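Local coordinates for extracellular solute-binding protein family 1 (Kribbella flavida, PDB 5IXP) that probably captures a solute outside the cell and delivers it to an ABC transporter, as other extracellular solute-binding proteins do, at residues A[33-38]-A[42-47]. Sequence-based numbering, arbitrary orientation.
Sequences RRAATV and IKNLET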
loop_
_atom_site.group_PDB
_atom_site.type_symbol
_atom_site.label_atom_id
_atom_site.label_comp_id
_atom_site.label_asym_id
_atom_site.label_seq_id
_atom_site.Cartn_x
_atom_site.Cartn_y
_atom_site.Cartn_z
ATOM N N ARG A 33 -8.832 20.689 6.407
ATOM C CA ARG A 33 -8.294 21.312 5.210
ATOM C C ARG A 33 -8.048 20.222 4.173
ATOM O O ARG A 33 -7.415 19.206 4.481
ATOM C CB ARG A 33 -6.992 22.055 5.560
ATOM C CG ARG A 33 -6.235 22.645 4.407
ATOM C CD ARG A 33 -4.882 23.152 4.895
ATOM N NE ARG A 33 -5.020 24.123 5.977
ATOM C CZ ARG A 33 -4.010 24.542 6.738
ATOM N NH1 ARG A 33 -2.795 24.057 6.544
ATOM N NH2 ARG A 33 -4.217 25.435 7.702
ATOM N N ARG A 34 -8.563 20.413 2.958
ATOM C CA ARG A 34 -8.400 19.422 1.893
ATOM C C ARG A 34 -7.808 20.104 0.672
ATOM O O ARG A 34 -8.494 20.899 0.024
ATOM C CB ARG A 34 -9.735 18.769 1.519
ATOM C CG ARG A 34 -10.395 18.003 2.631
ATOM C CD ARG A 34 -11.628 17.278 2.111
ATOM N NE ARG A 34 -12.297 16.575 3.193
ATOM C CZ ARG A 34 -13.087 15.521 3.027
ATOM N NH1 ARG A 34 -13.320 15.039 1.807
ATOM N NH2 ARG A 34 -13.636 14.946 4.086
ATOM N N ALA A 35 -6.558 19.783 0.341
ATOM C CA ALA A 35 -6.032 20.179 -0.960
ATOM C C ALA A 35 -6.844 19.515 -2.075
ATOM O O ALA A 35 -7.472 18.464 -1.885
ATOM C CB ALA A 35 -4.555 19.798 -1.090
ATOM N N ALA A 36 -6.828 20.143 -3.257
ATOM C CA ALA A 36 -7.617 19.629 -4.373
ATOM C C ALA A 36 -7.127 18.266 -4.840
ATOM O O ALA A 36 -7.926 17.453 -5.323
ATOM C CB ALA A 36 -7.588 20.610 -5.544
ATOM N N THR A 37 -5.827 18.008 -4.740
ATOM C CA THR A 37 -5.251 16.752 -5.197
ATOM C C THR A 37 -4.256 16.256 -4.163
ATOM O O THR A 37 -3.766 17.013 -3.320
ATOM C CB THR A 37 -4.520 16.899 -6.540
ATOM O OG1 THR A 37 -3.378 17.744 -6.354
ATOM C CG2 THR A 37 -5.437 17.496 -7.617
ATOM N N VAL A 38 -3.928 14.975 -4.266
ATOM C CA VAL A 38 -2.912 14.415 -3.385
ATOM C C VAL A 38 -1.555 15.060 -3.653
ATOM O O VAL A 38 -0.797 15.348 -2.722
ATOM C CB VAL A 38 -2.864 12.888 -3.541
ATOM C CG1 VAL A 38 -1.834 12.334 -2.630
ATOM C CG2 VAL A 38 -4.222 12.290 -3.215
ATOM N N ILE A 42 0.866 16.993 -0.857
ATOM C CA ILE A 42 2.302 16.758 -0.686
ATOM C C ILE A 42 3.091 18.049 -0.858
ATOM O O ILE A 42 3.986 18.362 -0.063
ATOM C CB ILE A 42 2.793 15.703 -1.692
ATOM C CG1 ILE A 42 2.239 14.332 -1.372
ATOM C CG2 ILE A 42 4.314 15.690 -1.751
ATOM C CD1 ILE A 42 2.347 13.410 -2.546
ATOM N N LYS A 43 2.802 18.795 -1.927
ATOM C CA LYS A 43 3.525 20.038 -2.175
ATOM C C LYS A 43 3.330 21.032 -1.037
ATOM O O LYS A 43 4.279 21.713 -0.633
ATOM C CB LYS A 43 3.079 20.654 -3.500
ATOM C CG LYS A 43 3.665 19.984 -4.725
ATOM C CD LYS A 43 3.442 20.853 -5.948
ATOM C CE LYS A 43 2.691 20.102 -7.024
ATOM N NZ LYS A 43 3.466 18.932 -7.531
ATOM N N ASN A 44 2.105 21.137 -0.512
ATOM C CA ASN A 44 1.873 22.004 0.639
ATOM C C ASN A 44 2.724 21.559 1.810
ATOM O O ASN A 44 3.340 22.378 2.498
ATOM C CB ASN A 44 0.404 21.977 1.057
ATOM C CG ASN A 44 -0.506 22.585 0.028
ATOM O OD1 ASN A 44 -0.071 23.359 -0.822
ATOM N ND2 ASN A 44 -1.794 22.259 0.116
ATOM N N LEU A 45 2.725 20.252 2.071
ATOM C CA LEU A 45 3.553 19.657 3.111
ATOM C C LEU A 45 5.001 20.102 2.969
ATOM O O LEU A 45 5.593 20.665 3.898
ATOM C CB LEU A 45 3.439 18.138 3.006
ATOM C CG LEU A 45 3.508 17.240 4.227
ATOM C CD1 LEU A 45 2.652 17.813 5.338
ATOM C CD2 LEU A 45 3.006 15.875 3.806
ATOM N N GLU A 46 5.577 19.866 1.789
ATOM C CA GLU A 46 6.974 20.207 1.546
ATOM C C GLU A 46 7.204 21.700 1.705
ATOM O O GLU A 46 8.158 22.129 2.366
ATOM C CB GLU A 46 7.390 19.760 0.143
ATOM C CG GLU A 46 7.248 18.289 -0.107
ATOM C CD GLU A 46 7.711 17.895 -1.494
ATOM O OE1 GLU A 46 7.994 18.801 -2.305
ATOM O OE2 GLU A 46 7.791 16.679 -1.774
ATOM N N THR A 47 6.333 22.508 1.101
ATOM C CA THR A 47 6.526 23.953 1.113
ATOM C C THR A 47 6.388 24.524 2.514
ATOM O O THR A 47 7.184 25.380 2.927
ATOM C CB THR A 47 5.521 24.617 0.173
ATOM O OG1 THR A 47 5.764 24.174 -1.167
ATOM C CG2 THR A 47 5.656 26.128 0.238
#
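Val38 and Ile42 sit one turn apart at the start of helix 38-51 and are joined by an i+4 to i backbone hydrogen bond: Ile42 N gives its hydrogen to Val38 O over 3.0 Å, nearly straight at 167° and tilted slightly from the carbonyl plane. The Ile42 side chain then passes across the same carbonyl oxygen. Its CB lies 3.8 Å from Val38 O. CG1 comes closer, 3.5 Å from Val38 O, because chi1 of -69° sets it anti to the carbonyl carbon and beside the backbone N, on the flank facing the preceding turn. At the tip, CD1 passes Val38 O at 3.7 Å and reaches Val38 CG1 at 4.3 Å, a loose methyl-to-methyl contact alongside the helix. Within the two segments the oxygen thus takes one N-H and is flanked by three aliphatic carbons.

A second, thinner touch joins the bend before the helix to its next turn. The Ala35 methyl points at the helix, and Asn44 returns its amide, with ND2 stopping 3.9 Å from Ala35 CB; this is van der Waals contact at the protein surface. Between these two touches the chain turns through Thr37, the N-cap, whose OG1 accepts a hydrogen bond from Glu40 N and so caps a backbone N-H of the first turn.

The arrangement is a tight strand-to-helix connection of the periplasmic-binding-protein fold. Strand 28-34 pairs in parallel with strand 2-8, Arg33 bonding through its backbone to Ile6 and Thr8, and the chain then turns into helix 38-51. Trp65 packs against both Val38 and Ile42, while in the conformer described, one of two, Leu45 touches Glu59 and Met61 of strand 58-62, on the side of the helix turned to the sheet.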